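Local coordinates for protein tRNA (cytidine-2'-O-)-methyltransferase TrmJ (Sulfolobus acidocaldarius, PDB 4CNG) that methylates the 2'-hydroxyl of cytidine 32 in tRNA, drawing the methyl group from S-adenosyl-L-methionine and working as a homodimer, at residues I88-T97 with L120-G131; L107-L117 with I142-P152. The protein carries 1 engineered substitution. All blocks are in the same frame, centred on the assembly; numbering follows the deposited sequence. Where two conformers were deposited one is given.

Interaction 1: residues I88-T97 with L120-G131; sequences IRDVDLKIAT and LIKDKKVAFIFG. With SAH (S-adenosyl-L-homocysteine), chain C.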
loop_
_atom_site.group_PDB
_atom_site.type_symbol
_atom_site.label_atom_id
_atom_site.label_comp_id
_atom_site.label_asym_id
_atom_site.label_seq_id
_atom_site.Cartn_x
_atom_site.Cartn_y
_atom_site.Cartn_z
ATOM N N ILE A 88 17.649 -7.003 -13.578
ATOM C CA ILE A 88 18.177 -7.522 -12.322
ATOM C C ILE A 88 19.703 -7.710 -12.392
ATOM O O ILE A 88 20.287 -8.341 -11.524
ATOM C CB ILE A 88 17.468 -8.843 -11.911
ATOM C CG1 ILE A 88 17.734 -9.966 -12.929
ATOM C CG2 ILE A 88 15.968 -8.620 -11.691
ATOM C CD1 ILE A 88 17.305 -11.338 -12.466
ATOM N N ARG A 89 20.346 -7.137 -13.413
ATOM C CA ARG A 89 21.804 -7.084 -13.518
ATOM C C ARG A 89 22.467 -6.185 -12.492
ATOM O O ARG A 89 21.924 -5.137 -12.135
ATOM C CB ARG A 89 22.181 -6.568 -14.893
ATOM C CG ARG A 89 21.945 -7.563 -16.008
ATOM C CD ARG A 89 22.348 -6.964 -17.344
ATOM N NE ARG A 89 23.698 -6.412 -17.278
ATOM C CZ ARG A 89 24.080 -5.276 -17.852
ATOM N NH1 ARG A 89 23.214 -4.545 -18.547
ATOM N NH2 ARG A 89 25.337 -4.868 -17.727
ATOM N N ASP A 90 23.683 -6.539 -12.106
ATOM C CA ASP A 90 24.550 -5.647 -11.348
ATOM C C ASP A 90 23.955 -5.277 -9.986
ATOM O O ASP A 90 24.100 -4.142 -9.546
ATOM C CB ASP A 90 24.853 -4.384 -12.171
ATOM C CG ASP A 90 25.398 -4.705 -13.562
ATOM O OD1 ASP A 90 26.258 -5.607 -13.670
ATOM O OD2 ASP A 90 24.979 -4.050 -14.544
ATOM N N VAL A 91 23.234 -6.215 -9.360
ATOM C CA VAL A 91 22.801 -6.086 -7.967
ATOM C C VAL A 91 23.373 -7.235 -7.125
ATOM O O VAL A 91 23.846 -8.244 -7.664
ATOM C CB VAL A 91 21.240 -6.033 -7.799
ATOM C CG1 VAL A 91 20.639 -4.909 -8.621
ATOM C CG2 VAL A 91 20.567 -7.356 -8.154
ATOM N N ASP A 92 23.425 -7.031 -5.816
ATOM C CA ASP A 92 23.960 -8.034 -4.912
ATOM C C ASP A 92 22.927 -9.131 -4.603
ATOM O O ASP A 92 23.291 -10.275 -4.352
ATOM C CB ASP A 92 24.406 -7.363 -3.607
ATOM C CG ASP A 92 25.554 -6.376 -3.817
ATOM O OD1 ASP A 92 26.520 -6.730 -4.529
ATOM O OD2 ASP A 92 25.487 -5.251 -3.273
ATOM N N LEU A 93 21.642 -8.777 -4.602
ATOM C CA LEU A 93 20.598 -9.669 -4.127
ATOM C C LEU A 93 19.318 -9.348 -4.869
ATOM O O LEU A 93 19.030 -8.172 -5.108
ATOM C CB LEU A 93 20.389 -9.440 -2.638
ATOM C CG LEU A 93 19.733 -10.531 -1.807
ATOM C CD1 LEU A 93 20.592 -11.792 -1.729
ATOM C CD2 LEU A 93 19.454 -9.962 -0.425
ATOM N N LYS A 94 18.575 -10.395 -5.204
ATOM C CA LYS A 94 17.289 -10.297 -5.884
ATOM C C LYS A 94 16.187 -10.859 -4.990
ATOM O O LYS A 94 16.221 -12.038 -4.675
ATOM C CB LYS A 94 17.348 -11.058 -7.212
ATOM C CG LYS A 94 18.355 -10.501 -8.215
ATOM C CD LYS A 94 18.973 -11.586 -9.106
ATOM C CE LYS A 94 20.142 -11.058 -9.909
ATOM N NZ LYS A 94 21.128 -12.136 -10.129
ATOM N N ILE A 95 15.254 -10.007 -4.582
ATOM C CA ILE A 95 14.169 -10.414 -3.719
ATOM C C ILE A 95 12.880 -10.311 -4.520
ATOM O O ILE A 95 12.376 -9.227 -4.806
ATOM C CB ILE A 95 14.104 -9.590 -2.420
ATOM C CG1 ILE A 95 15.439 -9.759 -1.670
ATOM C CG2 ILE A 95 12.902 -10.028 -1.588
ATOM C CD1 ILE A 95 15.485 -9.066 -0.324
ATOM N N ALA A 96 12.351 -11.446 -4.927
ATOM C CA ALA A 96 11.043 -11.546 -5.568
ATOM C C ALA A 96 9.955 -11.500 -4.484
ATOM O O ALA A 96 10.249 -11.631 -3.293
ATOM C CB ALA A 96 10.947 -12.858 -6.385
ATOM N N THR A 97 8.716 -11.312 -4.918
ATOM C CA THR A 97 7.544 -11.228 -4.011
ATOM C C THR A 97 6.462 -12.132 -4.564
ATOM O O THR A 97 6.308 -12.308 -5.777
ATOM C CB THR A 97 7.053 -9.763 -3.922
ATOM O OG1 THR A 97 6.834 -9.258 -5.243
ATOM C CG2 THR A 97 8.044 -8.906 -3.191
ATOM N N LEU A 120 19.157 -8.996 5.780
ATOM C CA LEU A 120 19.520 -9.496 4.463
ATOM C C LEU A 120 20.061 -8.407 3.530
ATOM O O LEU A 120 20.956 -8.667 2.727
ATOM C CB LEU A 120 18.339 -10.210 3.816
ATOM C CG LEU A 120 17.927 -11.521 4.458
ATOM C CD1 LEU A 120 16.645 -11.966 3.781
ATOM C CD2 LEU A 120 19.007 -12.603 4.374
ATOM N N ILE A 121 19.526 -7.192 3.628
ATOM C CA ILE A 121 19.860 -6.141 2.673
ATOM C C ILE A 121 20.947 -5.171 3.122
ATOM O O ILE A 121 21.363 -4.317 2.346
ATOM C CB ILE A 121 18.613 -5.324 2.294
ATOM C CG1 ILE A 121 18.190 -4.422 3.443
ATOM C CG2 ILE A 121 17.460 -6.229 1.838
ATOM C CD1 ILE A 121 16.994 -3.563 3.082
ATOM N N LYS A 122 21.414 -5.315 4.357
ATOM C CA LYS A 122 22.482 -4.472 4.887
ATOM C C LYS A 122 23.689 -4.438 3.961
ATOM O O LYS A 122 24.255 -5.510 3.597
ATOM C CB LYS A 122 22.915 -4.992 6.256
ATOM C CG LYS A 122 23.816 -4.028 7.009
ATOM C CD LYS A 122 23.557 -4.072 8.508
ATOM C CE LYS A 122 22.163 -3.559 8.848
ATOM N NZ LYS A 122 21.681 -4.056 10.167
ATOM N N ASP A 123 24.163 -3.191 3.720
ATOM C CA ASP A 123 25.355 -2.947 2.906
ATOM C C ASP A 123 25.292 -3.578 1.528
ATOM O O ASP A 123 26.330 -3.918 0.951
ATOM C CB ASP A 123 26.610 -3.443 3.636
ATOM C CG ASP A 123 27.883 -2.762 3.145
ATOM O OD1 ASP A 123 27.780 -1.772 2.383
ATOM O OD2 ASP A 123 28.989 -3.205 3.537
ATOM N N LYS A 124 24.094 -3.637 0.939
ATOM C CA LYS A 124 23.958 -4.248 -0.375
ATOM C C LYS A 124 23.103 -3.426 -1.306
ATOM O O LYS A 124 22.259 -2.646 -0.873
ATOM C CB LYS A 124 23.336 -5.637 -0.264
ATOM C CG LYS A 124 24.222 -6.657 0.418
ATOM C CD LYS A 124 23.520 -8.005 0.482
ATOM C CE LYS A 124 24.081 -8.872 1.599
ATOM N NZ LYS A 124 23.675 -8.416 2.961
ATOM N N LYS A 125 23.321 -3.649 -2.592
ATOM C CA LYS A 125 22.401 -3.232 -3.639
ATOM C C LYS A 125 21.397 -4.354 -3.910
ATOM O O LYS A 125 21.780 -5.467 -4.288
ATOM C CB LYS A 125 23.168 -2.900 -4.913
ATOM C CG LYS A 125 22.278 -2.339 -6.001
ATOM C CD LYS A 125 23.063 -1.850 -7.206
ATOM C CE LYS A 125 22.892 -0.354 -7.372
ATOM N NZ LYS A 125 22.845 0.037 -8.801
ATOM N N VAL A 126 20.121 -4.063 -3.700
ATOM C CA VAL A 126 19.105 -5.081 -3.741
ATOM C C VAL A 126 17.991 -4.695 -4.700
ATOM O O VAL A 126 17.471 -3.566 -4.633
ATOM C CB VAL A 126 18.520 -5.302 -2.338
ATOM C CG1 VAL A 126 17.522 -6.431 -2.361
ATOM C CG2 VAL A 126 19.635 -5.594 -1.350
ATOM N N ALA A 127 17.586 -5.651 -5.539
ATOM C CA ALA A 127 16.397 -5.502 -6.370
ATOM C C ALA A 127 15.218 -6.153 -5.679
ATOM O O ALA A 127 15.280 -7.311 -5.294
ATOM C CB ALA A 127 16.626 -6.143 -7.727
ATOM N N PHE A 128 14.134 -5.386 -5.558
ATOM C CA PHE A 128 12.836 -5.875 -5.088
ATOM C C PHE A 128 11.938 -5.995 -6.298
ATOM O O PHE A 128 11.682 -4.993 -6.961
ATOM C CB PHE A 128 12.217 -4.949 -4.034
ATOM C CG PHE A 128 12.816 -5.087 -2.667
ATOM C CD1 PHE A 128 14.022 -4.493 -2.332
ATOM C CD2 PHE A 128 12.269 -5.964 -1.753
ATOM C CE1 PHE A 128 14.583 -4.680 -1.067
ATOM C CE2 PHE A 128 12.789 -6.113 -0.483
ATOM C CZ PHE A 128 13.960 -5.495 -0.173
ATOM N N ILE A 129 11.443 -7.205 -6.553
ATOM C CA ILE A 129 10.830 -7.556 -7.821
ATOM C C ILE A 129 9.367 -7.910 -7.557
ATOM O O ILE A 129 9.066 -8.771 -6.719
ATOM C CB ILE A 129 11.544 -8.761 -8.492
ATOM C CG1 ILE A 129 13.013 -8.489 -8.651
ATOM C CG2 ILE A 129 10.870 -9.159 -9.760
ATOM C CD1 ILE A 129 13.885 -9.725 -8.615
ATOM N N PHE A 130 8.453 -7.236 -8.292
ATOM C CA PHE A 130 7.015 -7.419 -8.179
ATOM C C PHE A 130 6.468 -7.839 -9.519
ATOM O O PHE A 130 6.946 -7.407 -10.571
ATOM C CB PHE A 130 6.359 -6.089 -7.718
ATOM C CG PHE A 130 6.767 -5.646 -6.339
ATOM C CD1 PHE A 130 7.943 -5.002 -6.118
ATOM C CD2 PHE A 130 5.943 -5.897 -5.263
ATOM C CE1 PHE A 130 8.336 -4.648 -4.839
ATOM C CE2 PHE A 130 6.306 -5.497 -3.980
ATOM C CZ PHE A 130 7.503 -4.881 -3.770
ATOM N N GLY A 131 5.465 -8.685 -9.459
ATOM C CA GLY A 131 4.870 -9.272 -10.640
ATOM C C GLY A 131 3.592 -8.634 -11.134
ATOM O O GLY A 131 3.172 -7.549 -10.740
HETATM N N SAH C . -3.070 -13.991 -9.288
HETATM C CA SAH C . -1.699 -13.427 -9.183
HETATM C CB SAH C . -1.762 -12.238 -8.239
HETATM C CG SAH C . -0.596 -11.249 -8.422
HETATM S SD SAH C . -0.735 -9.853 -7.314
HETATM C C SAH C . -0.778 -14.514 -8.708
HETATM O O SAH C . -1.226 -15.600 -8.335
HETATM O OXT SAH C . 0.427 -14.419 -8.819
HETATM C "C5'" SAH C . 0.467 -8.785 -8.110
HETATM C "C4'" SAH C . 1.821 -8.675 -7.420
HETATM O "O4'" SAH C . 1.644 -8.052 -6.138
HETATM C "C3'" SAH C . 2.504 -9.959 -7.108
HETATM O "O3'" SAH C . 3.152 -10.466 -8.286
HETATM C "C2'" SAH C . 3.454 -9.580 -6.007
HETATM O "O2'" SAH C . 4.577 -8.893 -6.545
HETATM C "C1'" SAH C . 2.600 -8.586 -5.209
HETATM N N9 SAH C . 1.831 -9.204 -4.087
HETATM C C8 SAH C . 0.482 -9.157 -3.896
HETATM N N7 SAH C . 0.179 -9.635 -2.658
HETATM C C5 SAH C . 1.358 -9.946 -2.066
HETATM C C6 SAH C . 1.733 -10.395 -0.786
HETATM N N6 SAH C . 0.825 -10.683 0.169
HETATM N N1 SAH C . 3.008 -10.565 -0.528
HETATM C C2 SAH C . 3.920 -10.265 -1.465
HETATM N N3 SAH C . 3.687 -9.805 -2.686
HETATM C C4 SAH C . 2.414 -9.622 -2.965
#
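Thr97 OG1 joins strand to ligand: it donates to Ile129 O at 2.7 Å and receives the ribose hydroxyl O2' of S-adenosyl-L-homocysteine. With OG1 between the backbone N and the carbonyl carbon (chi1 53°), CG2 is turned over one face of the Phe130 ring, 4.2 Å from its centroid, as a CH-pi contact. Gly131 N grips the same O2' at 3.1 Å; a side chain at this glycine would run into O3'.

Behind the ligand the two strands run parallel. Ile95 N meets Ala127 O at 2.8 Å, almost straight at 175°, while Leu93 O and Ile95 O accept from Ala127 N and Ile129 N. On the face bearing Ile95, its CD1 touches both Phe128 CZ and Val126 CG1, and CB lies over the Phe128 ring; on the other, Ile129 CD1 reaches Ile88 CG2 and Lys94 CB.

At the far end Lys125 N donates to Asp92 OD2 (2.8 Å) on the anti side of the carboxylate, and Lys125 NZ pairs with Glu50. Next to it, Lys124 closes a type II turn from Ile121 and bends at its last torsion (chi4 73°), bringing NZ back to Leu120 O at 2.7 Å and also to Lys122 O. A methionine in place of Lys124 would probably leave both carbonyls without this donor and the turn freer to shift. The contact belongs to the parallel sheet of the SPOUT fold, whose knotted C-terminal part forms the cofactor site, here in the TrmH family.

Interaction 2: residues L107-L117 with I142-P152; sequences LLRKSIRPIDL and IAKSDFLLFIP. With SAH (S-adenosyl-L-homocysteine), chain C.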
loop_
_atom_site.group_PDB
_atom_site.type_symbol
_atom_site.label_atom_id
_atom_site.label_comp_id
_atom_site.label_asym_id
_atom_site.label_seq_id
_atom_site.Cartn_x
_atom_site.Cartn_y
_atom_site.Cartn_z
ATOM N N LEU A 107 10.602 -24.297 -2.670
ATOM C CA LEU A 107 10.529 -22.835 -2.581
ATOM C C LEU A 107 10.513 -22.342 -1.138
ATOM O O LEU A 107 10.886 -21.196 -0.881
ATOM C CB LEU A 107 9.339 -22.240 -3.352
ATOM C CG LEU A 107 9.519 -21.924 -4.839
ATOM C CD1 LEU A 107 8.253 -21.256 -5.334
ATOM C CD2 LEU A 107 10.732 -21.025 -5.008
ATOM N N LEU A 108 10.148 -23.198 -0.191
ATOM C CA LEU A 108 10.283 -22.858 1.222
ATOM C C LEU A 108 11.713 -22.377 1.548
ATOM O O LEU A 108 11.889 -21.481 2.378
ATOM C CB LEU A 108 9.905 -24.045 2.097
ATOM C CG LEU A 108 9.803 -23.708 3.585
ATOM C CD1 LEU A 108 8.630 -22.783 3.865
ATOM C CD2 LEU A 108 9.701 -24.972 4.411
ATOM N N ARG A 109 12.730 -22.939 0.886
ATOM C CA ARG A 109 14.101 -22.614 1.219
ATOM C C ARG A 109 14.426 -21.156 0.915
ATOM O O ARG A 109 15.419 -20.646 1.426
ATOM C CB ARG A 109 15.053 -23.574 0.508
ATOM C CG ARG A 109 15.005 -24.974 1.102
ATOM C CD ARG A 109 16.220 -25.778 0.695
ATOM N NE ARG A 109 15.975 -26.684 -0.427
ATOM C CZ ARG A 109 16.895 -27.491 -0.952
ATOM N NH1 ARG A 109 18.123 -27.521 -0.447
ATOM N NH2 ARG A 109 16.590 -28.262 -1.991
ATOM N N LYS A 110 13.660 -20.542 0.001
ATOM C CA LYS A 110 13.790 -19.117 -0.378
ATOM C C LYS A 110 12.855 -18.161 0.332
ATOM O O LYS A 110 12.940 -16.962 0.131
ATOM C CB LYS A 110 13.513 -18.940 -1.899
ATOM C CG LYS A 110 14.576 -19.422 -2.826
ATOM C CD LYS A 110 14.263 -19.085 -4.260
ATOM C CE LYS A 110 15.445 -19.550 -5.045
ATOM N NZ LYS A 110 15.176 -19.144 -6.396
ATOM N N SER A 111 11.918 -18.693 1.084
ATOM C CA SER A 111 10.831 -17.870 1.572
ATOM C C SER A 111 11.274 -16.989 2.745
ATOM O O SER A 111 11.878 -17.462 3.703
ATOM C CB SER A 111 9.679 -18.755 1.997
ATOM O OG SER A 111 10.068 -19.526 3.119
ATOM N N ILE A 112 10.879 -15.724 2.699
ATOM C CA ILE A 112 11.185 -14.785 3.772
ATOM C C ILE A 112 10.002 -13.863 4.049
ATOM O O ILE A 112 9.006 -13.880 3.328
ATOM C CB ILE A 112 12.423 -13.932 3.439
ATOM C CG1 ILE A 112 12.140 -13.029 2.236
ATOM C CG2 ILE A 112 13.630 -14.822 3.175
ATOM C CD1 ILE A 112 13.194 -11.968 2.007
ATOM N N ARG A 113 10.097 -13.260 5.227
ATOM C CA ARG A 113 9.143 -12.238 5.642
ATOM C C ARG A 113 9.829 -10.890 5.837
ATOM O O ARG A 113 11.054 -10.792 5.774
ATOM C CB ARG A 113 8.432 -12.659 6.930
ATOM C CG ARG A 113 7.792 -14.036 6.864
ATOM C CD ARG A 113 6.604 -14.048 5.915
ATOM N NE ARG A 113 5.952 -15.354 5.871
ATOM C CZ ARG A 113 6.293 -16.331 5.041
ATOM N NH1 ARG A 113 7.284 -16.154 4.181
ATOM N NH2 ARG A 113 5.643 -17.486 5.074
ATOM N N PRO A 114 9.028 -9.848 6.029
ATOM C CA PRO A 114 9.635 -8.512 6.062
ATOM C C PRO A 114 10.605 -8.362 7.230
ATOM O O PRO A 114 11.589 -7.630 7.123
ATOM C CB PRO A 114 8.431 -7.590 6.257
ATOM C CG PRO A 114 7.293 -8.334 5.647
ATOM C CD PRO A 114 7.560 -9.786 5.921
ATOM N N ILE A 115 10.325 -9.051 8.331
ATOM C CA ILE A 115 11.180 -8.988 9.515
ATOM C C ILE A 115 12.604 -9.430 9.192
ATOM O O ILE A 115 13.550 -9.070 9.895
ATOM C CB ILE A 115 10.628 -9.864 10.656
ATOM C CG1 ILE A 115 11.396 -9.596 11.953
ATOM C CG2 ILE A 115 10.702 -11.337 10.282
ATOM C CD1 ILE A 115 11.086 -8.254 12.580
ATOM N N ASP A 116 12.750 -10.209 8.126
ATOM C CA ASP A 116 14.040 -10.693 7.715
ATOM C C ASP A 116 14.832 -9.681 6.856
ATOM O O ASP A 116 16.022 -9.861 6.608
ATOM C CB ASP A 116 13.868 -12.023 6.945
ATOM C CG ASP A 116 13.162 -13.068 7.739
ATOM O OD1 ASP A 116 13.527 -13.396 8.886
ATOM O OD2 ASP A 116 12.382 -13.755 7.067
ATOM N N LEU A 117 14.166 -8.651 6.362
ATOM C CA LEU A 117 14.788 -7.783 5.372
ATOM C C LEU A 117 16.010 -7.044 5.863
ATOM O O LEU A 117 17.017 -6.985 5.178
ATOM C CB LEU A 117 13.781 -6.793 4.781
ATOM C CG LEU A 117 12.685 -7.433 3.942
ATOM C CD1 LEU A 117 11.712 -6.385 3.474
ATOM C CD2 LEU A 117 13.280 -8.138 2.744
ATOM N N ILE A 142 11.064 -16.460 -10.438
ATOM C CA ILE A 142 11.351 -16.740 -9.056
ATOM C C ILE A 142 12.606 -17.576 -8.921
ATOM O O ILE A 142 13.408 -17.347 -8.027
ATOM C CB ILE A 142 10.132 -17.372 -8.334
ATOM C CG1 ILE A 142 8.959 -16.378 -8.283
ATOM C CG2 ILE A 142 10.493 -17.882 -6.961
ATOM C CD1 ILE A 142 7.638 -16.964 -7.869
ATOM N N ALA A 143 12.853 -18.516 -9.849
ATOM C CA ALA A 143 14.082 -19.298 -9.844
ATOM C C ALA A 143 15.326 -18.452 -10.009
ATOM O O ALA A 143 16.355 -18.790 -9.429
ATOM C CB ALA A 143 14.057 -20.377 -10.927
ATOM N N LYS A 144 15.216 -17.347 -10.746
ATOM C CA LYS A 144 16.301 -16.412 -10.987
ATOM C C LYS A 144 16.505 -15.444 -9.837
ATOM O O LYS A 144 17.419 -14.635 -9.874
ATOM C CB LYS A 144 16.022 -15.635 -12.262
ATOM C CG LYS A 144 16.238 -16.440 -13.525
ATOM C CD LYS A 144 15.744 -15.667 -14.733
ATOM C CE LYS A 144 16.058 -16.391 -16.035
ATOM N NZ LYS A 144 15.547 -15.598 -17.194
ATOM N N SER A 145 15.658 -15.524 -8.792
ATOM C CA SER A 145 15.716 -14.637 -7.640
ATOM C C SER A 145 16.353 -15.385 -6.466
ATOM O O SER A 145 16.316 -16.608 -6.368
ATOM C CB SER A 145 14.301 -14.137 -7.292
ATOM O OG SER A 145 13.775 -13.422 -8.398
ATOM N N ASP A 146 16.910 -14.647 -5.511
ATOM C CA ASP A 146 17.530 -15.218 -4.322
ATOM C C ASP A 146 16.535 -15.561 -3.208
ATOM O O ASP A 146 16.710 -16.558 -2.517
ATOM C CB ASP A 146 18.578 -14.265 -3.779
ATOM C CG ASP A 146 19.685 -14.024 -4.777
ATOM O OD1 ASP A 146 20.369 -15.013 -5.090
ATOM O OD2 ASP A 146 19.912 -12.876 -5.209
ATOM N N PHE A 147 15.536 -14.716 -3.029
ATOM C CA PHE A 147 14.556 -14.875 -1.970
ATOM C C PHE A 147 13.156 -14.583 -2.517
ATOM O O PHE A 147 13.030 -13.913 -3.535
ATOM C CB PHE A 147 14.847 -13.911 -0.805
ATOM C CG PHE A 147 16.136 -14.201 -0.060
ATOM C CD1 PHE A 147 16.234 -15.302 0.756
ATOM C CD2 PHE A 147 17.207 -13.354 -0.145
ATOM C CE1 PHE A 147 17.382 -15.545 1.477
ATOM C CE2 PHE A 147 18.379 -13.607 0.563
ATOM C CZ PHE A 147 18.433 -14.671 1.404
ATOM N N LEU A 148 12.147 -15.093 -1.825
ATOM C CA LEU A 148 10.756 -14.878 -2.181
ATOM C C LEU A 148 10.040 -14.336 -0.921
ATOM O O LEU A 148 9.835 -15.062 0.054
ATOM C CB LEU A 148 10.103 -16.172 -2.627
ATOM C CG LEU A 148 8.685 -16.038 -3.148
ATOM C CD1 LEU A 148 8.616 -15.136 -4.358
ATOM C CD2 LEU A 148 8.067 -17.401 -3.415
ATOM N N LEU A 149 9.689 -13.074 -0.973
ATOM C CA LEU A 149 9.078 -12.349 0.145
ATOM C C LEU A 149 7.568 -12.414 0.065
ATOM O O LEU A 149 6.979 -12.085 -0.949
ATOM C CB LEU A 149 9.529 -10.894 0.086
ATOM C CG LEU A 149 8.896 -9.918 1.093
ATOM C CD1 LEU A 149 9.258 -10.237 2.500
ATOM C CD2 LEU A 149 9.269 -8.506 0.712
ATOM N N PHE A 150 6.979 -12.863 1.158
ATOM C CA PHE A 150 5.528 -12.787 1.429
ATOM C C PHE A 150 5.249 -11.672 2.414
ATOM O O PHE A 150 5.881 -11.639 3.468
ATOM C CB PHE A 150 5.039 -14.123 2.023
ATOM C CG PHE A 150 3.571 -14.134 2.409
ATOM C CD1 PHE A 150 2.607 -13.965 1.436
ATOM C CD2 PHE A 150 3.138 -14.285 3.737
ATOM C CE1 PHE A 150 1.262 -13.891 1.742
ATOM C CE2 PHE A 150 1.755 -14.296 4.045
ATOM C CZ PHE A 150 0.837 -14.101 3.034
ATOM N N ILE A 151 4.313 -10.793 2.077
ATOM C CA ILE A 151 3.818 -9.793 3.025
ATOM C C ILE A 151 2.635 -10.402 3.760
ATOM O O ILE A 151 1.629 -10.756 3.145
ATOM C CB ILE A 151 3.318 -8.567 2.250
ATOM C CG1 ILE A 151 4.434 -7.939 1.392
ATOM C CG2 ILE A 151 2.718 -7.565 3.241
ATOM C CD1 ILE A 151 3.942 -7.031 0.280
ATOM N N PRO A 152 2.763 -10.506 5.098
ATOM C CA PRO A 152 1.685 -11.133 5.847
ATOM C C PRO A 152 0.350 -10.402 5.686
ATOM O O PRO A 152 0.302 -9.197 5.747
ATOM C CB PRO A 152 2.196 -11.070 7.292
ATOM C CG PRO A 152 3.671 -11.152 7.159
ATOM C CD PRO A 152 3.971 -10.347 5.922
HETATM N N SAH C . -3.070 -13.991 -9.288
HETATM C CA SAH C . -1.699 -13.427 -9.183
HETATM C CB SAH C . -1.762 -12.238 -8.239
HETATM C CG SAH C . -0.596 -11.249 -8.422
HETATM S SD SAH C . -0.735 -9.853 -7.314
HETATM C C SAH C . -0.778 -14.514 -8.708
HETATM O O SAH C . -1.226 -15.600 -8.335
HETATM O OXT SAH C . 0.427 -14.419 -8.819
HETATM C "C5'" SAH C . 0.467 -8.785 -8.110
HETATM C "C4'" SAH C . 1.821 -8.675 -7.420
HETATM O "O4'" SAH C . 1.644 -8.052 -6.138
HETATM C "C3'" SAH C . 2.504 -9.959 -7.108
HETATM O "O3'" SAH C . 3.152 -10.466 -8.286
HETATM C "C2'" SAH C . 3.454 -9.580 -6.007
HETATM O "O2'" SAH C . 4.577 -8.893 -6.545
HETATM C "C1'" SAH C . 2.600 -8.586 -5.209
HETATM N N9 SAH C . 1.831 -9.204 -4.087
HETATM C C8 SAH C . 0.482 -9.157 -3.896
HETATM N N7 SAH C . 0.179 -9.635 -2.658
HETATM C C5 SAH C . 1.358 -9.946 -2.066
HETATM C C6 SAH C . 1.733 -10.395 -0.786
HETATM N N6 SAH C . 0.825 -10.683 0.169
HETATM N N1 SAH C . 3.008 -10.565 -0.528
HETATM C C2 SAH C . 3.920 -10.265 -1.465
HETATM N N3 SAH C . 3.687 -9.805 -2.686
HETATM C C4 SAH C . 2.414 -9.622 -2.965
HETATM O O HOH W 1 17.026 -18.468 -0.427
#
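Lys110, extended beyond CG, lies alongside the backbone of 145-146 and carries NZ in among three carbonyls at the end of helix 139-143. It donates to Ser145 O at 2.8 Å and Ile142 O at 3.0 Å, with a weak third bond to Ala143 O. Ile142 O also takes Ser145 N, from the opposite face of its plane. The ammonium is therefore likely to be steadied by the helix's C-terminal end.

Ile112 crosses Phe147 at about a right angle: CG2 anti to the carbonyl carbon, with CG1 between the backbone N and that carbon (chi1 65°), puts CG2 3.6 Å from ring atom CD1. Lys110 O stands at the edge of the same ring. The backbones pair in parallel, Ile112 N to Leu148 O and Phe150 N to Ile112 O; within this chain, strand 111-112 is the last on its side of the sheet of the SPOUT domain.

Farther along, Arg113 is modelled in two conformers, and its contact with Phe150 is provisional to that extent. In one of them a guanidinium face lies over Phe150 CB while NE meets the edge of the Phe150 ring, 3.7 Å from CD2; the two planes stand 78° apart. The CD atoms of the Pro114 and Pro152 rings meet at 3.6 Å, and Tyr171 and Trp174 of the second subunit pack on this pair. Beyond Phe150, Ile151 N donates to adenine N1 at 2.9 Å and Ile151 O accepts from N6.

In the fold
Interactions 1 and 2 belong to one parallel sheet, where strands 93-97 and 147-149 are neighbours; their centres lie 11 Å apart. Ala96 O and Leu149 N, 2.8 Å apart, probably form a hydrogen bond, as do Lys94 N and Asp146 OD2 at 2.8 Å. The chain alternates between them: strand 93-97 leads to 111-112, then to helix 117-121 and strand 125-130 before returning to 147-149. Both converge on the same S-adenosyl-L-homocysteine, interaction 1 at the ribose and interaction 2 at the adenine, with Pro158 and Leu160 adding further hydrogen bonds. The side chain of Leu107, in interaction 2, lies about 3 Å from another bound S-adenosyl-L-homocysteine.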